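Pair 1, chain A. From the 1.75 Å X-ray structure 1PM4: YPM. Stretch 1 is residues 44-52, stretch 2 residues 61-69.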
# COMPACT_ATOMS: atom_id res chain seq x y z
N ASN A 44 -9.66 16.06 -20.62
CA ASN A 44 -10.34 16.36 -19.37
C ASN A 44 -10.66 15.11 -18.54
O ASN A 44 -11.39 15.18 -17.56
CB ASN A 44 -11.64 17.09 -19.63
CG ASN A 44 -11.46 18.45 -20.33
OD1 ASN A 44 -10.40 19.06 -20.28
ND2 ASN A 44 -12.51 18.91 -20.97
N ALA A 45 -10.13 13.98 -18.92
CA ALA A 45 -10.51 12.75 -18.27
C ALA A 45 -10.18 12.76 -16.80
O ALA A 45 -9.11 13.31 -16.38
CB ALA A 45 -9.80 11.61 -18.97
N ASP A 46 -11.07 12.18 -15.99
CA ASP A 46 -10.89 12.04 -14.56
C ASP A 46 -11.13 10.57 -14.19
O ASP A 46 -12.31 10.12 -14.21
CB ASP A 46 -11.90 12.90 -13.86
CG ASP A 46 -11.74 12.88 -12.37
OD1 ASP A 46 -10.95 12.10 -11.80
OD2 ASP A 46 -12.44 13.69 -11.70
N MET A 47 -10.04 9.78 -14.06
CA MET A 47 -10.11 8.32 -13.84
C MET A 47 -9.09 7.87 -12.80
O MET A 47 -8.07 8.54 -12.52
CB MET A 47 -9.81 7.57 -15.15
CG MET A 47 -10.75 7.97 -16.24
SD MET A 47 -10.29 6.95 -17.74
CE MET A 47 -11.21 7.81 -18.93
N THR A 48 -9.42 6.77 -12.16
CA THR A 48 -8.56 6.14 -11.21
C THR A 48 -8.22 4.75 -11.63
O THR A 48 -9.07 4.04 -12.11
CB THR A 48 -9.27 6.18 -9.80
OG1 THR A 48 -9.49 7.55 -9.40
CG2 THR A 48 -8.38 5.56 -8.71
N LEU A 49 -6.96 4.40 -11.45
CA LEU A 49 -6.48 3.05 -11.70
C LEU A 49 -6.14 2.38 -10.37
O LEU A 49 -5.33 2.90 -9.58
CB LEU A 49 -5.21 3.14 -12.51
CG LEU A 49 -4.55 1.81 -12.86
CD1 LEU A 49 -5.41 0.91 -13.76
CD2 LEU A 49 -3.17 2.00 -13.55
N ILE A 50 -6.72 1.21 -10.16
CA ILE A 50 -6.51 0.46 -8.94
C ILE A 50 -5.96 -0.91 -9.30
O ILE A 50 -6.48 -1.59 -10.18
CB ILE A 50 -7.82 0.30 -8.17
CG1 ILE A 50 -8.47 1.64 -7.93
CG2 ILE A 50 -7.55 -0.42 -6.85
CD1 ILE A 50 -9.93 1.51 -7.46
N LEU A 51 -4.83 -1.28 -8.68
CA LEU A 51 -4.27 -2.61 -8.76
C LEU A 51 -4.82 -3.49 -7.65
O LEU A 51 -4.71 -3.16 -6.45
CB LEU A 51 -2.72 -2.53 -8.70
CG LEU A 51 -2.01 -3.91 -8.65
CD1 LEU A 51 -2.36 -4.91 -9.82
CD2 LEU A 51 -0.55 -3.73 -8.52
N LEU A 52 -5.49 -4.57 -8.06
CA LEU A 52 -5.96 -5.57 -7.12
C LEU A 52 -5.17 -6.86 -7.28
O LEU A 52 -4.80 -7.26 -8.41
CB LEU A 52 -7.41 -5.81 -7.34
CG LEU A 52 -8.32 -4.56 -7.43
CD1 LEU A 52 -9.52 -5.00 -8.19
CD2 LEU A 52 -8.65 -4.15 -6.11
N GLY A 61 -7.99 -7.94 -3.18
CA GLY A 61 -7.65 -6.80 -2.36
C GLY A 61 -6.80 -5.77 -3.07
O GLY A 61 -5.78 -6.09 -3.74
N GLU A 62 -7.11 -4.50 -2.85
CA GLU A 62 -6.30 -3.44 -3.44
C GLU A 62 -4.84 -3.46 -2.92
O GLU A 62 -4.60 -3.61 -1.75
CB GLU A 62 -6.96 -2.11 -3.15
CG GLU A 62 -6.09 -0.91 -3.44
CD GLU A 62 -6.89 0.38 -3.34
OE1 GLU A 62 -8.13 0.34 -3.19
OE2 GLU A 62 -6.26 1.43 -3.46
N ILE A 63 -3.88 -3.35 -3.81
CA ILE A 63 -2.50 -3.05 -3.47
C ILE A 63 -2.23 -1.59 -3.41
O ILE A 63 -1.66 -1.09 -2.42
CB ILE A 63 -1.52 -3.67 -4.55
CG1 ILE A 63 -1.71 -5.16 -4.61
CG2 ILE A 63 -0.07 -3.26 -4.23
CD1 ILE A 63 -0.80 -5.90 -5.54
N LYS A 64 -2.57 -0.87 -4.48
CA LYS A 64 -2.37 0.56 -4.53
C LYS A 64 -3.18 1.11 -5.69
O LYS A 64 -3.71 0.34 -6.44
CB LYS A 64 -0.91 0.96 -4.79
CG LYS A 64 -0.33 0.35 -6.00
CD LYS A 64 1.13 0.91 -6.23
CE LYS A 64 2.26 0.14 -5.63
NZ LYS A 64 3.50 1.15 -5.67
N ARG A 65 -3.22 2.42 -5.78
CA ARG A 65 -3.95 3.14 -6.80
C ARG A 65 -3.29 4.42 -7.24
O ARG A 65 -2.48 5.02 -6.54
CB ARG A 65 -5.39 3.48 -6.35
CG ARG A 65 -5.47 4.53 -5.26
CD ARG A 65 -6.86 4.94 -4.85
NE ARG A 65 -7.64 3.81 -4.38
CZ ARG A 65 -8.96 3.80 -4.32
NH1 ARG A 65 -9.64 4.89 -4.64
NH2 ARG A 65 -9.62 2.73 -3.84
N ASN A 66 -3.66 4.90 -8.42
CA ASN A 66 -3.07 6.14 -8.92
C ASN A 66 -4.07 6.85 -9.77
O ASN A 66 -5.03 6.23 -10.32
CB ASN A 66 -1.79 5.84 -9.73
CG ASN A 66 -0.58 5.51 -8.89
OD1 ASN A 66 -0.28 4.32 -8.60
ND2 ASN A 66 0.18 6.58 -8.52
N ASP A 67 -3.87 8.13 -9.97
CA ASP A 67 -4.69 8.86 -10.88
C ASP A 67 -4.29 8.53 -12.32
O ASP A 67 -3.24 7.95 -12.57
CB ASP A 67 -4.52 10.37 -10.66
CG ASP A 67 -4.81 10.80 -9.24
OD1 ASP A 67 -5.81 10.33 -8.61
OD2 ASP A 67 -4.03 11.61 -8.68
N ILE A 68 -5.11 8.97 -13.23
CA ILE A 68 -4.80 8.97 -14.68
C ILE A 68 -3.45 9.63 -14.90
O ILE A 68 -3.08 10.57 -14.18
CB ILE A 68 -5.99 9.59 -15.50
CG1 ILE A 68 -5.88 9.22 -16.98
CG2 ILE A 68 -6.16 11.08 -15.25
CD1 ILE A 68 -6.96 9.79 -17.84
N ASP A 69 -2.66 9.06 -15.79
CA ASP A 69 -1.38 9.55 -16.24
C ASP A 69 -0.24 9.31 -15.24
O ASP A 69 0.88 9.65 -15.57
CB ASP A 69 -1.38 11.05 -16.64
CG ASP A 69 -2.29 11.33 -17.81
OD1 ASP A 69 -2.50 10.43 -18.68
OD2 ASP A 69 -2.92 12.40 -17.85
O HOH W 1 -8.18 9.96 -9.71

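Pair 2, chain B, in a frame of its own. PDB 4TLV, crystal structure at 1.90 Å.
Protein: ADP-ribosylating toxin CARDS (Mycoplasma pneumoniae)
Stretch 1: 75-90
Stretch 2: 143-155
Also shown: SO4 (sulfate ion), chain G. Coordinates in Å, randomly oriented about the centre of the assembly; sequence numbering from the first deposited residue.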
# COMPACT_ATOMS: atom_id res chain seq x y z
N PRO B 75 -0.49 -29.86 6.51
CA PRO B 75 -0.26 -28.54 7.08
C PRO B 75 0.60 -27.69 6.16
O PRO B 75 1.49 -28.20 5.47
CB PRO B 75 0.49 -28.84 8.37
CG PRO B 75 -0.01 -30.18 8.76
CD PRO B 75 -0.28 -30.93 7.49
N ARG B 76 0.34 -26.40 6.15
CA ARG B 76 0.90 -25.52 5.14
C ARG B 76 2.16 -24.85 5.69
O ARG B 76 2.08 -24.12 6.68
CB ARG B 76 -0.17 -24.51 4.77
CG ARG B 76 0.25 -23.52 3.75
CD ARG B 76 -0.82 -22.45 3.67
NE ARG B 76 -1.94 -22.86 2.83
CZ ARG B 76 -3.08 -22.19 2.76
NH1 ARG B 76 -3.25 -21.07 3.49
NH2 ARG B 76 -4.05 -22.62 1.95
N ARG B 77 3.30 -25.14 5.07
CA ARG B 77 4.61 -24.62 5.48
C ARG B 77 5.44 -24.14 4.29
O ARG B 77 5.33 -24.68 3.19
CB ARG B 77 5.43 -25.71 6.20
CG ARG B 77 4.99 -26.02 7.62
CD ARG B 77 6.01 -26.95 8.30
NE ARG B 77 5.69 -27.15 9.71
CZ ARG B 77 5.60 -28.34 10.31
NH1 ARG B 77 5.83 -29.46 9.62
NH2 ARG B 77 5.30 -28.42 11.60
N ALA B 78 6.29 -23.14 4.52
CA ALA B 78 7.12 -22.56 3.45
C ALA B 78 8.23 -21.79 4.14
O ALA B 78 8.38 -21.88 5.36
CB ALA B 78 6.28 -21.63 2.57
N TYR B 79 9.03 -21.05 3.37
CA TYR B 79 10.10 -20.25 3.94
C TYR B 79 10.01 -18.81 3.51
O TYR B 79 9.73 -18.53 2.35
CB TYR B 79 11.46 -20.82 3.56
CG TYR B 79 11.64 -22.20 4.12
CD1 TYR B 79 12.11 -22.38 5.41
CD2 TYR B 79 11.27 -23.31 3.38
CE1 TYR B 79 12.25 -23.65 5.94
CE2 TYR B 79 11.40 -24.58 3.90
CZ TYR B 79 11.90 -24.74 5.18
OH TYR B 79 12.04 -26.01 5.71
N LEU B 80 10.24 -17.91 4.45
CA LEU B 80 10.33 -16.49 4.13
C LEU B 80 11.80 -16.18 3.95
O LEU B 80 12.60 -16.42 4.85
CB LEU B 80 9.79 -15.66 5.28
CG LEU B 80 10.02 -14.14 5.21
CD1 LEU B 80 9.16 -13.54 4.10
CD2 LEU B 80 9.67 -13.53 6.54
N TYR B 81 12.16 -15.65 2.79
CA TYR B 81 13.53 -15.26 2.52
C TYR B 81 13.73 -13.76 2.53
O TYR B 81 12.93 -13.01 1.95
CB TYR B 81 13.96 -15.80 1.16
CG TYR B 81 14.03 -17.29 1.16
CD1 TYR B 81 15.14 -17.94 1.69
CD2 TYR B 81 13.00 -18.06 0.64
CE1 TYR B 81 15.22 -19.32 1.69
CE2 TYR B 81 13.06 -19.44 0.66
CZ TYR B 81 14.18 -20.06 1.18
OH TYR B 81 14.27 -21.43 1.20
N GLU B 82 14.81 -13.33 3.16
CA GLU B 82 15.22 -11.93 3.20
C GLU B 82 16.35 -11.76 2.20
O GLU B 82 17.37 -12.45 2.28
CB GLU B 82 15.71 -11.58 4.60
CG GLU B 82 16.27 -10.18 4.73
CD GLU B 82 16.79 -9.91 6.14
OE1 GLU B 82 17.79 -10.53 6.52
OE2 GLU B 82 16.17 -9.10 6.84
N ILE B 83 16.18 -10.83 1.25
CA ILE B 83 17.04 -10.75 0.07
C ILE B 83 17.55 -9.32 -0.10
O ILE B 83 16.75 -8.38 -0.19
CB ILE B 83 16.22 -11.12 -1.20
CG1 ILE B 83 15.56 -12.50 -1.06
CG2 ILE B 83 17.07 -11.01 -2.47
CD1 ILE B 83 14.42 -12.76 -2.07
N ARG B 84 18.87 -9.15 -0.14
CA ARG B 84 19.45 -7.83 -0.35
C ARG B 84 19.16 -7.41 -1.77
O ARG B 84 19.45 -8.14 -2.71
CB ARG B 84 20.98 -7.82 -0.10
CG ARG B 84 21.66 -6.47 -0.36
CD ARG B 84 23.20 -6.51 -0.07
NE ARG B 84 23.80 -7.77 -0.53
CZ ARG B 84 24.07 -8.06 -1.80
NH1 ARG B 84 23.83 -7.17 -2.76
NH2 ARG B 84 24.57 -9.25 -2.11
N ALA B 85 18.59 -6.22 -1.93
CA ALA B 85 18.25 -5.68 -3.24
C ALA B 85 19.45 -4.97 -3.88
O ALA B 85 20.29 -4.42 -3.18
CB ALA B 85 17.08 -4.73 -3.13
N ASP B 86 19.50 -4.97 -5.21
CA ASP B 86 20.57 -4.29 -5.94
C ASP B 86 19.97 -3.68 -7.22
O ASP B 86 18.76 -3.65 -7.36
CB ASP B 86 21.76 -5.24 -6.22
CG ASP B 86 21.36 -6.45 -7.09
OD1 ASP B 86 20.46 -6.31 -7.93
OD2 ASP B 86 21.99 -7.53 -6.95
N GLN B 87 20.82 -3.19 -8.13
CA GLN B 87 20.34 -2.43 -9.29
C GLN B 87 19.45 -3.22 -10.25
O GLN B 87 18.81 -2.62 -11.13
CB GLN B 87 21.52 -1.81 -10.06
CG GLN B 87 22.30 -2.88 -10.83
CD GLN B 87 23.49 -2.34 -11.63
OE1 GLN B 87 23.97 -1.22 -11.40
NE2 GLN B 87 23.98 -3.16 -12.57
N HIS B 88 19.38 -4.55 -10.13
CA HIS B 88 18.44 -5.25 -11.00
C HIS B 88 17.07 -5.53 -10.35
O HIS B 88 16.26 -6.28 -10.90
CB HIS B 88 19.06 -6.46 -11.74
CG HIS B 88 19.03 -7.76 -10.99
ND1 HIS B 88 19.70 -7.96 -9.80
CD2 HIS B 88 18.49 -8.97 -11.32
CE1 HIS B 88 19.54 -9.22 -9.41
NE2 HIS B 88 18.81 -9.85 -10.32
N PHE B 89 16.82 -4.89 -9.21
CA PHE B 89 15.51 -4.92 -8.55
C PHE B 89 14.76 -3.61 -8.82
O PHE B 89 15.27 -2.53 -8.54
CB PHE B 89 15.68 -5.04 -7.03
CG PHE B 89 16.19 -6.37 -6.55
CD1 PHE B 89 17.46 -6.83 -6.92
CD2 PHE B 89 15.45 -7.11 -5.64
CE1 PHE B 89 17.95 -8.04 -6.43
CE2 PHE B 89 15.93 -8.33 -5.14
CZ PHE B 89 17.18 -8.78 -5.53
N TYR B 90 13.53 -3.71 -9.31
CA TYR B 90 12.73 -2.56 -9.73
C TYR B 90 11.36 -2.56 -9.08
O TYR B 90 10.74 -3.61 -8.94
CB TYR B 90 12.49 -2.62 -11.24
CG TYR B 90 13.78 -2.55 -12.01
CD1 TYR B 90 14.52 -3.70 -12.28
CD2 TYR B 90 14.28 -1.32 -12.44
CE1 TYR B 90 15.75 -3.63 -12.96
CE2 TYR B 90 15.50 -1.24 -13.13
CZ TYR B 90 16.21 -2.40 -13.39
OH TYR B 90 17.40 -2.31 -14.08
N ALA B 143 22.52 -16.53 -5.21
CA ALA B 143 22.53 -16.98 -3.82
C ALA B 143 23.13 -15.93 -2.89
O ALA B 143 22.70 -15.77 -1.74
CB ALA B 143 23.31 -18.30 -3.70
N ALA B 144 24.14 -15.21 -3.39
CA ALA B 144 24.83 -14.19 -2.60
C ALA B 144 23.94 -13.04 -2.10
O ALA B 144 24.31 -12.36 -1.15
CB ALA B 144 26.05 -13.65 -3.36
N ASN B 145 22.79 -12.82 -2.75
CA ASN B 145 21.84 -11.79 -2.29
C ASN B 145 20.99 -12.25 -1.10
O ASN B 145 20.39 -11.43 -0.41
CB ASN B 145 20.87 -11.38 -3.42
CG ASN B 145 21.53 -10.54 -4.50
OD1 ASN B 145 22.45 -11.14 -5.25
ND2 ASN B 145 21.19 -9.35 -4.67
N VAL B 146 20.90 -13.56 -0.87
CA VAL B 146 19.93 -14.09 0.09
C VAL B 146 20.56 -14.16 1.48
O VAL B 146 21.51 -14.93 1.71
CB VAL B 146 19.39 -15.48 -0.33
CG1 VAL B 146 18.31 -15.96 0.65
CG2 VAL B 146 18.83 -15.42 -1.75
N ARG B 147 20.09 -13.32 2.39
CA ARG B 147 20.75 -13.23 3.69
C ARG B 147 20.22 -14.23 4.70
O ARG B 147 21.01 -14.84 5.43
CB ARG B 147 20.66 -11.82 4.28
CG ARG B 147 21.42 -11.68 5.63
CD ARG B 147 21.64 -10.23 6.05
NE ARG B 147 20.45 -9.65 6.69
CZ ARG B 147 20.46 -8.52 7.38
NH1 ARG B 147 21.60 -7.84 7.52
NH2 ARG B 147 19.35 -8.07 7.94
N SER B 148 18.90 -14.38 4.77
CA SER B 148 18.27 -15.14 5.86
C SER B 148 17.02 -15.87 5.40
O SER B 148 16.46 -15.55 4.34
CB SER B 148 17.87 -14.19 7.00
OG SER B 148 18.94 -13.33 7.36
N ALA B 149 16.57 -16.82 6.20
CA ALA B 149 15.29 -17.48 5.99
C ALA B 149 14.62 -17.79 7.33
O ALA B 149 15.32 -17.99 8.32
CB ALA B 149 15.47 -18.75 5.20
N TRP B 150 13.29 -17.81 7.34
CA TRP B 150 12.50 -18.26 8.49
C TRP B 150 11.47 -19.26 8.00
O TRP B 150 10.88 -19.08 6.94
CB TRP B 150 11.70 -17.12 9.13
CG TRP B 150 12.49 -16.03 9.71
CD1 TRP B 150 12.80 -15.85 11.03
CD2 TRP B 150 13.09 -14.94 9.01
NE1 TRP B 150 13.55 -14.71 11.19
CE2 TRP B 150 13.74 -14.13 9.96
CE3 TRP B 150 13.12 -14.55 7.66
CZ2 TRP B 150 14.42 -12.97 9.61
CZ3 TRP B 150 13.81 -13.41 7.31
CH2 TRP B 150 14.45 -12.63 8.29
N LEU B 151 11.24 -20.31 8.79
CA LEU B 151 10.13 -21.22 8.51
C LEU B 151 8.82 -20.47 8.78
O LEU B 151 8.68 -19.83 9.82
CB LEU B 151 10.22 -22.45 9.42
CG LEU B 151 9.02 -23.40 9.34
CD1 LEU B 151 8.90 -24.02 7.95
CD2 LEU B 151 9.14 -24.48 10.41
N VAL B 152 7.88 -20.53 7.86
CA VAL B 152 6.58 -19.90 8.11
C VAL B 152 5.50 -20.95 7.96
O VAL B 152 5.67 -21.91 7.22
CB VAL B 152 6.29 -18.72 7.18
CG1 VAL B 152 7.39 -17.68 7.28
CG2 VAL B 152 6.14 -19.19 5.74
N ASP B 153 4.40 -20.77 8.68
CA ASP B 153 3.28 -21.68 8.53
C ASP B 153 1.95 -20.92 8.57
O ASP B 153 1.89 -19.77 9.02
CB ASP B 153 3.33 -22.82 9.57
CG ASP B 153 3.26 -22.32 11.00
OD1 ASP B 153 2.78 -21.20 11.22
OD2 ASP B 153 3.66 -23.06 11.92
N ALA B 154 0.92 -21.56 8.06
CA ALA B 154 -0.41 -20.99 8.11
C ALA B 154 -1.21 -21.86 9.06
O ALA B 154 -1.20 -23.08 8.92
CB ALA B 154 -1.04 -21.00 6.73
N VAL B 155 -1.90 -21.24 10.01
CA VAL B 155 -2.72 -21.98 10.97
C VAL B 155 -4.10 -21.33 11.14
O VAL B 155 -4.24 -20.11 11.04
CB VAL B 155 -2.01 -22.05 12.34
CG1 VAL B 155 -0.72 -22.83 12.22
CG2 VAL B 155 -1.73 -20.65 12.85
S SO4 G . 20.47 -4.32 8.56
O1 SO4 G . 21.72 -5.01 8.25
O2 SO4 G . 20.65 -3.39 9.70
O3 SO4 G . 20.06 -3.55 7.40
O4 SO4 G . 19.44 -5.31 8.92
O HOH W 2 0.04 -25.46 9.47
O HOH W 3 5.22 -25.25 11.94
O HOH W 4 24.99 -10.16 -4.88

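A pair of antiparallel strands sets where side chains start and which way they leave the backbone, but not what they are made of. Pairs 1 and 2 illustrate this: fourteen central residues superpose with an RMSD of 0.6 Å, and the angle between N-to-C strand directions is 137° in pair 1 and 145° in pair 2.

The backbone ladder is common to both. In pair 1, Leu A49 N donates to Asn A66 O and Asn A66 N returns a bond to Leu A49 O, each at 2.9 Å; the matched Leu B80 and Trp B150 do likewise, with Leu B80 N to Trp B150 O at 2.8 Å and Trp B150 N to Leu B80 O at 2.9 Å. Even an irregularity is common to both. Ile A63 N reaches Leu A51 O at 2.8 Å, and the matched Arg B147 N reaches Glu B82 O at 2.9 Å, where the register of pair 2 slips by one residue in a beta bulge. Psi is -54° in Ile A63 and -44° in Arg B147, and in both the CA-to-CB bond points toward the opposing strand.

That inward position shows the principle best. In pair 1 it is apolar: Ile A63 CD1 packs on Leu A51 CD2 at 3.7 Å. In pair 2 the same two positions carry opposite charges, and Arg B147 NE forms a salt bridge with Glu B82 OE1 at 2.8 Å. The same guanidinium also binds a sulfate ion, probably from the crystallisation liquor, with Arg B147 NH1 2.9 Å from SO4 O1.

On the face of Leu A49 and Leu B80, the leucines nearly coincide, both with chi1 t and chi2 p. Their partners differ: the Asn A66 side chain stays at least 4.6 Å from the other strand, whereas the broad indole of Trp B150 brings CE3 to 3.8 Å from Leu B80 CD2 and CZ3 to 3.8 Å from Glu B82 CB. Nearby, Ile A68 CD1 meets Ala A45 CB at 3.6 Å, while the matched Val B152 places CG1 3.7 Å from Leu B80 CB.

The other face reverses the chemistry. In pair 1, Arg A65 is held by Glu A62 of its own strand, NH2 to OE1 and NE to OE2 both at 2.9 Å, and Ile A50 CD1 covers one face of the guanidinium. At the matched positions, small Ala B149 and Val B146 meet a large ring: Tyr B81 CE1 lies 3.6 Å from Ala B149 CB. Bulk and charge are thus placed differently on one shared frame.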